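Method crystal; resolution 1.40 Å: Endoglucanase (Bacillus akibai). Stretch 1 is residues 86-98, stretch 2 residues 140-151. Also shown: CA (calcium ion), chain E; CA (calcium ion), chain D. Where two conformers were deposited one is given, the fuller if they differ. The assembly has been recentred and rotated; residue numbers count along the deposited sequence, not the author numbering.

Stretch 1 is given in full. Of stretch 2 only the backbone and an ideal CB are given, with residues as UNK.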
ATOM      1  N   ASN A  86      13.127  15.923  -7.527  1.00 20.53           N
ATOM      2  CA  ASN A  86      12.929  15.300  -6.230  1.00 20.36           C
ATOM      3  C   ASN A  86      12.527  13.852  -6.339  1.00 19.86           C
ATOM      4  O   ASN A  86      11.927  13.419  -7.319  1.00 19.23           O
ATOM      5  CB  ASN A  86      11.869  16.083  -5.479  1.00 20.37           C
ATOM      6  CG  ASN A  86      12.333  17.477  -5.155  1.00 20.76           C
ATOM      7  OD1 ASN A  86      13.307  17.626  -4.425  1.00 24.81           O
ATOM      8  ND2 ASN A  86      11.695  18.483  -5.727  1.00 22.41           N
ATOM      9  N   ASP A  87      12.859  13.102  -5.298  1.00 19.45           N
ATOM     10  CA  ASP A  87      12.623  11.677  -5.265  1.00 19.70           C
ATOM     11  C   ASP A  87      11.577  11.236  -4.260  1.00 18.84           C
ATOM     12  O   ASP A  87      11.045  10.146  -4.405  1.00 18.71           O
ATOM     13  CB  ASP A  87      13.934  10.925  -5.014  1.00 20.60           C
ATOM     14  CG  ASP A  87      14.977  11.260  -6.035  1.00 26.09           C
ATOM     15  OD1 ASP A  87      14.665  11.336  -7.250  1.00 25.03           O
ATOM     16  OD2 ASP A  87      16.147  11.549  -5.707  1.00 31.32           O
ATOM     17  N   TYR A  88      11.287  12.087  -3.277  1.00 18.69           N
ATOM     18  CA  TYR A  88      10.387  11.741  -2.169  1.00 18.79           C
ATOM     19  C   TYR A  88       9.472  12.878  -1.848  1.00 18.09           C
ATOM     20  O   TYR A  88       9.781  14.038  -2.086  1.00 18.35           O
ATOM     21  CB  TYR A  88      11.156  11.413  -0.866  1.00 19.85           C
ATOM     22  CG  TYR A  88      12.170  10.316  -1.011  1.00 22.51           C
ATOM     23  CD1 TYR A  88      11.802   8.974  -0.891  1.00 25.05           C
ATOM     24  CD2 TYR A  88      13.488  10.612  -1.319  1.00 23.21           C
ATOM     25  CE1 TYR A  88      12.739   7.959  -1.063  1.00 26.10           C
ATOM     26  CE2 TYR A  88      14.427   9.595  -1.491  1.00 27.33           C
ATOM     27  CZ  TYR A  88      14.041   8.289  -1.365  1.00 28.99           C
ATOM     28  OH  TYR A  88      14.985   7.297  -1.535  1.00 33.34           O
ATOM     29  N   VAL A  89       8.294  12.540  -1.306  1.00 18.04           N
ATOM     30  CA  VAL A  89       7.511  13.436  -0.473  1.00 17.93           C
ATOM     31  C   VAL A  89       7.740  12.967   0.948  1.00 17.94           C
ATOM     32  O   VAL A  89       7.662  11.779   1.265  1.00 17.45           O
ATOM     33  CB  VAL A  89       6.027  13.397  -0.846  1.00 17.77           C
ATOM     34  CG1 VAL A  89       5.139  14.109   0.195  1.00 19.84           C
ATOM     35  CG2 VAL A  89       5.832  14.063  -2.211  1.00 19.78           C
ATOM     36  N   THR A  90       8.119  13.908   1.796  1.00 17.07           N
ATOM     37  CA  THR A  90       8.309  13.656   3.222  1.00 17.51           C
ATOM     38  C   THR A  90       7.447  14.561   4.078  1.00 16.88           C
ATOM     39  O   THR A  90       7.101  15.668   3.701  1.00 16.49           O
ATOM     40  CB  THR A  90       9.776  13.846   3.617  1.00 18.51           C
ATOM     41  OG1 THR A  90      10.171  15.217   3.468  1.00 22.13           O
ATOM     42  CG2 THR A  90      10.693  13.044   2.700  1.00 20.44           C
ATOM     43  N   PHE A  91       7.078  14.051   5.235  1.00 16.81           N
ATOM     44  CA  PHE A  91       6.487  14.855   6.279  1.00 15.79           C
ATOM     45  C   PHE A  91       6.730  14.199   7.636  1.00 16.08           C
ATOM     46  O   PHE A  91       6.954  13.000   7.729  1.00 17.27           O
ATOM     47  CB  PHE A  91       4.976  15.151   6.057  1.00 16.74           C
ATOM     48  CG  PHE A  91       4.077  13.946   5.905  1.00 17.53           C
ATOM     49  CD1 PHE A  91       3.913  13.331   4.659  1.00 18.18           C
ATOM     50  CD2 PHE A  91       3.305  13.504   6.971  1.00 17.45           C
ATOM     51  CE1 PHE A  91       3.012  12.263   4.505  1.00 18.76           C
ATOM     52  CE2 PHE A  91       2.421  12.457   6.817  1.00 18.80           C
ATOM     53  CZ  PHE A  91       2.306  11.834   5.583  1.00 19.72           C
ATOM     54  N   ASP A  92       6.689  15.034   8.669  1.00 15.49           N
ATOM     55  CA  ASP A  92       6.633  14.539  10.047  1.00 16.39           C
ATOM     56  C   ASP A  92       5.192  14.217  10.402  1.00 17.27           C
ATOM     57  O   ASP A  92       4.300  15.023  10.176  1.00 17.02           O
ATOM     58  CB  ASP A  92       7.184  15.590  11.021  1.00 17.41           C
ATOM     59  CG  ASP A  92       8.623  15.865  10.786  1.00 18.70           C
ATOM     60  OD1 ASP A  92       9.460  14.934  10.845  1.00 20.85           O
ATOM     61  OD2 ASP A  92       9.006  17.015  10.459  1.00 22.17           O
ATOM     62  N   PHE A  93       4.973  13.019  10.896  1.00 16.25           N
ATOM     63  CA  PHE A  93       3.640  12.568  11.283  1.00 16.22           C
ATOM     64  C   PHE A  93       3.703  12.166  12.729  1.00 16.60           C
ATOM     65  O   PHE A  93       4.563  11.403  13.123  1.00 18.20           O
ATOM     66  CB  PHE A  93       3.216  11.376  10.450  1.00 16.65           C
ATOM     67  CG  PHE A  93       1.779  10.969  10.658  1.00 18.05           C
ATOM     68  CD1 PHE A  93       0.731  11.870  10.577  1.00 17.78           C
ATOM     69  CD2 PHE A  93       1.474   9.648  10.950  1.00 18.98           C
ATOM     70  CE1 PHE A  93      -0.608  11.451  10.789  1.00 19.75           C
ATOM     71  CE2 PHE A  93       0.140   9.234  11.141  1.00 19.67           C
ATOM     72  CZ  PHE A  93      -0.883  10.120  11.072  1.00 18.92           C
ATOM     73  N   TYR A  94       2.802  12.690  13.536  1.00 16.78           N
ATOM     74  CA  TYR A  94       2.789  12.384  14.955  1.00 17.11           C
ATOM     75  C   TYR A  94       1.422  11.863  15.344  1.00 18.28           C
ATOM     76  O   TYR A  94       0.393  12.298  14.815  1.00 18.09           O
ATOM     77  CB  TYR A  94       3.073  13.607  15.811  1.00 17.62           C
ATOM     78  CG  TYR A  94       4.311  14.397  15.444  1.00 17.15           C
ATOM     79  CD1 TYR A  94       4.272  15.381  14.481  1.00 18.13           C
ATOM     80  CD2 TYR A  94       5.502  14.180  16.090  1.00 17.61           C
ATOM     81  CE1 TYR A  94       5.396  16.114  14.162  1.00 18.33           C
ATOM     82  CE2 TYR A  94       6.639  14.909  15.781  1.00 18.63           C
ATOM     83  CZ  TYR A  94       6.553  15.872  14.836  1.00 16.67           C
ATOM     84  OH  TYR A  94       7.663  16.646  14.512  1.00 19.32           O
ATOM     85  N   LEU A  95       1.427  10.927  16.266  1.00 18.10           N
ATOM     86  CA  LEU A  95       0.203  10.419  16.860  1.00 18.77           C
ATOM     87  C   LEU A  95       0.271  10.582  18.364  1.00 18.44           C
ATOM     88  O   LEU A  95       1.260  10.230  18.998  1.00 18.35           O
ATOM     89  CB  LEU A  95      -0.023   8.957  16.504  1.00 19.89           C
ATOM     90  CG  LEU A  95       0.026   8.646  15.008  1.00 22.14           C
ATOM     91  CD1 LEU A  95       1.394   8.160  14.636  1.00 26.62           C
ATOM     92  CD2 LEU A  95      -1.024   7.643  14.604  1.00 25.03           C
ATOM     93  N   ASP A  96      -0.827  11.072  18.930  1.00 18.88           N
ATOM     94  CA  ASP A  96      -1.046  11.019  20.365  1.00 19.07           C
ATOM     95  C   ASP A  96      -2.331  10.234  20.592  1.00 18.97           C
ATOM     96  O   ASP A  96      -3.432  10.803  20.615  1.00 18.71           O
ATOM     97  CB  ASP A  96      -1.149  12.402  20.971  1.00 20.16           C
ATOM     98  CG  ASP A  96      -1.186  12.370  22.503  1.00 22.76           C
ATOM     99  OD1 ASP A  96      -1.361  11.267  23.098  1.00 22.44           O
ATOM    100  OD2 ASP A  96      -1.010  13.405  23.195  1.00 27.48           O
ATOM    101  N   PRO A  97      -2.195   8.918  20.693  1.00 19.51           N
ATOM    102  CA  PRO A  97      -3.397   8.099  20.873  1.00 19.65           C
ATOM    103  C   PRO A  97      -4.011   8.276  22.251  1.00 19.37           C
ATOM    104  O   PRO A  97      -3.323   8.540  23.234  1.00 20.12           O
ATOM    105  CB  PRO A  97      -2.893   6.662  20.721  1.00 20.87           C
ATOM    106  CG  PRO A  97      -1.451   6.731  21.023  1.00 22.54           C
ATOM    107  CD  PRO A  97      -0.967   8.107  20.667  1.00 20.30           C
ATOM    108  N   VAL A  98      -5.319   8.115  22.278  1.00 19.74           N
ATOM    109  CA  VAL A  98      -6.005   7.726  23.497  1.00 20.64           C
ATOM    110  C   VAL A  98      -6.222   6.222  23.526  1.00 21.44           C
ATOM    111  O   VAL A  98      -6.267   5.640  24.619  1.00 24.80           O
ATOM    112  CB  VAL A  98      -7.338   8.501  23.705  1.00 21.17           C
ATOM    113  CG1 VAL A  98      -8.160   7.945  24.842  0.50 23.86           C
ATOM    114  CG2 VAL A  98      -7.039   9.983  23.764  0.50 20.42           C
ATOM    115  N   UNK A 140       6.769  11.522  25.914  1.00 27.82           N
ATOM    116  CA  UNK A 140       5.564  11.769  26.697  1.00 28.78           C
ATOM    117  C   UNK A 140       4.250  11.530  25.935  1.00 26.96           C
ATOM    118  O   UNK A 140       3.335  12.355  25.975  1.00 29.04           O
ATOM    119  CB  UNK A 140       5.591  13.210  27.210  1.00 28.78           C
ATOM    120  N   UNK A 141       4.181  10.385  25.270  1.00 25.84           N
ATOM    121  CA  UNK A 141       2.974   9.946  24.600  1.00 24.25           C
ATOM    122  C   UNK A 141       2.762  10.479  23.197  1.00 22.14           C
ATOM    123  O   UNK A 141       1.733  10.170  22.593  1.00 23.54           O
ATOM    124  CB  UNK A 141       1.767  10.335  25.456  1.00 24.25           C
ATOM    125  N   UNK A 142       3.702  11.270  22.682  1.00 21.00           N
ATOM    126  CA  UNK A 142       3.644  11.727  21.297  1.00 19.75           C
ATOM    127  C   UNK A 142       4.635  10.918  20.484  1.00 19.09           C
ATOM    128  O   UNK A 142       5.847  10.962  20.731  1.00 20.02           O
ATOM    129  CB  UNK A 142       3.939  13.224  21.188  1.00 19.75           C
ATOM    130  N   UNK A 143       4.122  10.160  19.530  1.00 18.20           N
ATOM    131  CA  UNK A 143       4.935   9.279  18.692  1.00 17.69           C
ATOM    132  C   UNK A 143       5.260   9.986  17.374  1.00 18.35           C
ATOM    133  O   UNK A 143       4.366  10.532  16.757  1.00 20.10           O
ATOM    134  CB  UNK A 143       4.213   7.956  18.432  1.00 17.69           C
ATOM    135  N   UNK A 144       6.512   9.945  16.945  1.00 17.76           N
ATOM    136  CA  UNK A 144       7.004  10.674  15.768  1.00 18.07           C
ATOM    137  C   UNK A 144       7.477   9.711  14.703  1.00 17.69           C
ATOM    138  O   UNK A 144       8.370   8.915  14.933  1.00 19.27           O
ATOM    139  CB  UNK A 144       8.139  11.626  16.152  1.00 18.07           C
ATOM    140  N   UNK A 145       6.853   9.804  13.535  1.00 17.18           N
ATOM    141  CA  UNK A 145       7.246   9.051  12.350  1.00 17.62           C
ATOM    142  C   UNK A 145       7.733  10.008  11.270  1.00 18.45           C
ATOM    143  O   UNK A 145       7.143  11.041  11.015  1.00 18.63           O
ATOM    144  CB  UNK A 145       6.082   8.203  11.833  1.00 17.62           C
ATOM    145  N   UNK A 146       8.833   9.644  10.645  1.00 20.14           N
ATOM    146  CA  UNK A 146       9.382  10.347   9.494  1.00 21.53           C
ATOM    147  C   UNK A 146       8.839   9.706   8.238  1.00 20.92           C
ATOM    148  O   UNK A 146       9.404   8.729   7.732  1.00 22.44           O
ATOM    149  CB  UNK A 146      10.912  10.327   9.502  1.00 21.53           C
ATOM    150  N   UNK A 147       7.708  10.182   7.760  1.00 18.98           N
ATOM    151  CA  UNK A 147       7.077   9.589   6.596  1.00 18.56           C
ATOM    152  C   UNK A 147       7.864  10.009   5.352  1.00 18.89           C
ATOM    153  O   UNK A 147       8.150  11.170   5.174  1.00 20.06           O
ATOM    154  CB  UNK A 147       5.609  10.008   6.492  1.00 18.56           C
ATOM    155  N   UNK A 148       8.289   9.026   4.567  1.00 18.91           N
ATOM    156  CA  UNK A 148       9.096   9.283   3.370  1.00 19.73           C
ATOM    157  C   UNK A 148       8.564   8.362   2.285  1.00 20.28           C
ATOM    158  O   UNK A 148       8.634   7.157   2.434  1.00 22.27           O
ATOM    159  CB  UNK A 148      10.588   9.055   3.620  1.00 19.73           C
ATOM    160  N   UNK A 149       7.939   8.954   1.265  1.00 18.52           N
ATOM    161  CA  UNK A 149       7.270   8.186   0.212  1.00 19.19           C
ATOM    162  C   UNK A 149       7.945   8.501  -1.125  1.00 18.77           C
ATOM    163  O   UNK A 149       8.056   9.649  -1.515  1.00 18.66           O
ATOM    164  CB  UNK A 149       5.775   8.506   0.159  1.00 19.19           C
ATOM    165  N   UNK A 150       8.400   7.451  -1.806  1.00 18.57           N
ATOM    166  CA  UNK A 150       9.145   7.578  -3.042  1.00 18.96           C
ATOM    167  C   UNK A 150       8.207   7.924  -4.195  1.00 17.67           C
ATOM    168  O   UNK A 150       7.273   7.188  -4.503  1.00 19.82           O
ATOM    169  CB  UNK A 150       9.911   6.288  -3.340  1.00 18.96           C
ATOM    170  N   UNK A 151       8.468   9.065  -4.812  1.00 18.10           N
ATOM    171  CA  UNK A 151       7.755   9.491  -6.017  1.00 18.26           C
ATOM    172  C   UNK A 151       8.587   9.399  -7.308  1.00 18.84           C
ATOM    173  O   UNK A 151       8.041   9.528  -8.399  1.00 18.96           O
ATOM    174  CB  UNK A 151       7.276  10.932  -5.831  1.00 18.26           C
TER
HETATM  175 CA    CA E1194      11.442  15.323   9.784  1.00 36.81          CA
HETATM  176 CA    CA D1193      -2.092   9.753  24.811  1.00 22.04          CA

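Strand 142-150 runs antiparallel to strand 88-97 (axes at 167°), and its side chains alternate between the face of Tyr88, Thr90, Asp92 and Tyr94 and the face of Val89, Phe91, Phe93 and Leu95.

Position 140 has phi/psi 47/48 and nothing of stretch 1 within 5.5 Å of its ideal CB. Asn, Asp or Gly would suit this left-handed turn; it is Asn140, out of reach.

At 141, phi 85° by itself favours glycine, and Gly141 is found. Its O accepts a hydrogen bond from water 1 (2.7 Å), which also binds the chain D calcium held by Asp96 OD1 and Pro97 O.

The CB of 142 points sideways, 5.2 Å from Asp96 CB and 5.4 Å from Tyr94 CD2; a branched or long apolar chain could bend back. Leu142 does, CD1 lying 3.8 Å from Tyr94 CB.

Position 143, on the Leu95 face, pairs with Leu95 through two backbone hydrogen bonds. Pro97 offers carbon, so many apolar or aromatic residues fit. Tyr143 brings CD1 to 3.8 Å from Pro97 CD.

The CB of 144 is 3.6 Å from Tyr94 CE2, with the Asp92 carboxylate further along: a flat side chain with a donor is favoured, His foremost, though Gln, with its long reach, is conceivable. In His144, chi1 t places the ring in an offset stack on Tyr94 (centroids 4.4 Å, planes 26°), and NE2 donates to Asp92 OD1 (2.8 Å, 166°).

At 145 the CB lies 5.5 Å from Leu95 CD1, which suits aromatic or aliphatic residues. Tyr145 CE1 meets Leu95 CD1 at 3.2 Å.

Beside 146, Asp92 OD1 binds the chain E calcium at 2.3 Å. The metal calls for an oxygen ligand, Asp or Glu, and the reach from CB favours Glu. Glu146 binds through OE1 (2.6 Å) and OE2 (2.7 Å) to the calcium.

The CB of 147 is 4.8 Å from Phe93 CB, and the Phe91 ring is also near: Val, Ile or Leu would suit. Val147 sets CB 3.9 Å from the Phe91 ring centroid, over its face, and CG2 3.7 Å from Phe93 CB.

From the ideal CB of 148, 4.7 Å from Tyr88 CD1, a long chain could cross the ring: Lys, Arg or Met. Lys148, extended, holds CE 3.4 Å and NZ 4.5 Å from the Tyr88 centroid, a CH-pi and a cation-pi contact.

At 149, on the Val89 face, the ideal CB lies 3.9 Å from Val89 O; many aliphatic residues would suit. Ile149 N donates to Val89 O (2.8 Å), and Val89 N to Ile149 O (2.9 Å).

At 150, CB is 4.0 Å from Tyr88 CE1; many residues would fit. Asn150 ND2 is 3.8 Å from Tyr88 CE1.

At 151, the ideal CB points sideways, 4.9 Å from Tyr88 CA, with Val89 CG2 nearby, so an aliphatic residue suits. Val151 CG1 lies 4.0 Å from Val89 CG2, and Val151 N donates to Asp87 O (2.8 Å, 148°).

Stretch 2 140-151: NGLYHYEVKINV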
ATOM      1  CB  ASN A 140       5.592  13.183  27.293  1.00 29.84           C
ATOM      2  CG  ASN A 140       6.666  13.361  28.377  1.00 33.21           C
ATOM      3  OD1 ASN A 140       6.973  14.487  28.763  1.00 38.37           O
ATOM      4  ND2 ASN A 140       7.230  12.262  28.861  1.00 37.47           N
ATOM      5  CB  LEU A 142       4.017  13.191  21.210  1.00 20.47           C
ATOM      6  CG  LEU A 142       3.815  13.796  19.827  1.00 21.19           C
ATOM      7  CD1 LEU A 142       2.344  13.966  19.523  1.00 21.76           C
ATOM      8  CD2 LEU A 142       4.533  15.122  19.791  1.00 23.28           C
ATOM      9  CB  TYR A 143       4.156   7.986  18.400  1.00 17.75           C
ATOM     10  CG  TYR A 143       3.859   7.172  19.637  1.00 18.92           C
ATOM     11  CD1 TYR A 143       2.719   7.408  20.383  1.00 21.11           C
ATOM     12  CD2 TYR A 143       4.732   6.187  20.080  1.00 19.88           C
ATOM     13  CE1 TYR A 143       2.449   6.660  21.531  1.00 21.09           C
ATOM     14  CE2 TYR A 143       4.454   5.448  21.209  1.00 19.91           C
ATOM     15  CZ  TYR A 143       3.323   5.706  21.919  1.00 21.19           C
ATOM     16  OH  TYR A 143       3.030   5.001  23.065  1.00 25.54           O
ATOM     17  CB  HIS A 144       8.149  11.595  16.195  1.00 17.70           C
ATOM     18  CG  HIS A 144       8.728  12.420  15.092  1.00 17.68           C
ATOM     19  ND1 HIS A 144       9.892  13.135  15.291  1.00 20.47           N
ATOM     20  CD2 HIS A 144       8.306  12.717  13.842  1.00 19.02           C
ATOM     21  CE1 HIS A 144      10.195  13.790  14.180  1.00 20.94           C
ATOM     22  NE2 HIS A 144       9.240  13.575  13.287  1.00 19.86           N
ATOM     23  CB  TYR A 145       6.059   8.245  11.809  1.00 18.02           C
ATOM     24  CG  TYR A 145       5.571   7.244  12.785  1.00 18.90           C
ATOM     25  CD1 TYR A 145       4.632   7.601  13.757  1.00 20.50           C
ATOM     26  CD2 TYR A 145       6.102   5.959  12.830  1.00 19.91           C
ATOM     27  CE1 TYR A 145       4.201   6.710  14.713  1.00 21.56           C
ATOM     28  CE2 TYR A 145       5.672   5.054  13.819  1.00 20.94           C
ATOM     29  CZ  TYR A 145       4.744   5.449  14.727  1.00 21.83           C
ATOM     30  OH  TYR A 145       4.326   4.536  15.672  1.00 26.59           O
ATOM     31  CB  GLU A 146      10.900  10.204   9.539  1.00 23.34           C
ATOM     32  CG  GLU A 146      11.530  10.946  10.687  1.00 27.86           C
ATOM     33  CD  GLU A 146      11.576  12.418  10.411  1.00 33.63           C
ATOM     34  OE1 GLU A 146      11.151  12.819   9.296  1.00 36.91           O
ATOM     35  OE2 GLU A 146      12.048  13.178  11.283  1.00 38.02           O
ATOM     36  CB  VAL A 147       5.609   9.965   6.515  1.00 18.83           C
ATOM     37  CG1 VAL A 147       4.948   9.375   5.264  1.00 18.82           C
ATOM     38  CG2 VAL A 147       4.907   9.501   7.798  1.00 19.42           C
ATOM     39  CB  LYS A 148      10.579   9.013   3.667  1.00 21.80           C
ATOM     40  CG  LYS A 148      11.549   9.250   2.555  1.00 25.38           C
ATOM     41  CD  LYS A 148      13.001   9.131   3.071  1.00 30.00           C
ATOM     42  CE  LYS A 148      14.064   9.537   2.059  1.00 31.99           C
ATOM     43  NZ  LYS A 148      15.276  10.097   2.734  1.00 36.64           N
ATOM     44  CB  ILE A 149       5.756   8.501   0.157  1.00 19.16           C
ATOM     45  CG1 ILE A 149       5.085   8.095   1.501  1.00 20.78           C
ATOM     46  CG2 ILE A 149       5.091   7.780  -0.992  1.00 21.09           C
ATOM     47  CD1 ILE A 149       3.715   8.638   1.708  1.00 23.02           C
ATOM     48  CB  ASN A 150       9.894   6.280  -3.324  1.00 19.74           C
ATOM     49  CG  ASN A 150      10.868   6.393  -4.485  1.00 21.43           C
ATOM     50  OD1 ASN A 150      10.528   6.895  -5.552  1.00 22.71           O
ATOM     51  ND2 ASN A 150      12.105   5.936  -4.265  1.00 25.94           N
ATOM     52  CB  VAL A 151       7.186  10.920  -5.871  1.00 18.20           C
ATOM     53  CG1 VAL A 151       6.109  10.960  -4.775  1.00 17.89           C
ATOM     54  CG2 VAL A 151       8.279  11.943  -5.567  1.00 18.85           C
TER
HETATM   55  O   HOH W   1      -0.058   8.771  24.013  1.00 22.65           O
HETATM   56  O   HOH W   2      -1.980   7.405  25.729  1.00 30.24           O
HETATM   57  O   HOH W   3      -0.931  11.137  26.365  1.00 29.09           O
HETATM   58  O   HOH W   4      12.094  15.319  11.558  1.00 32.56           O
HETATM   59  O   HOH W   5      13.955  15.665   9.670  1.00 46.53           O
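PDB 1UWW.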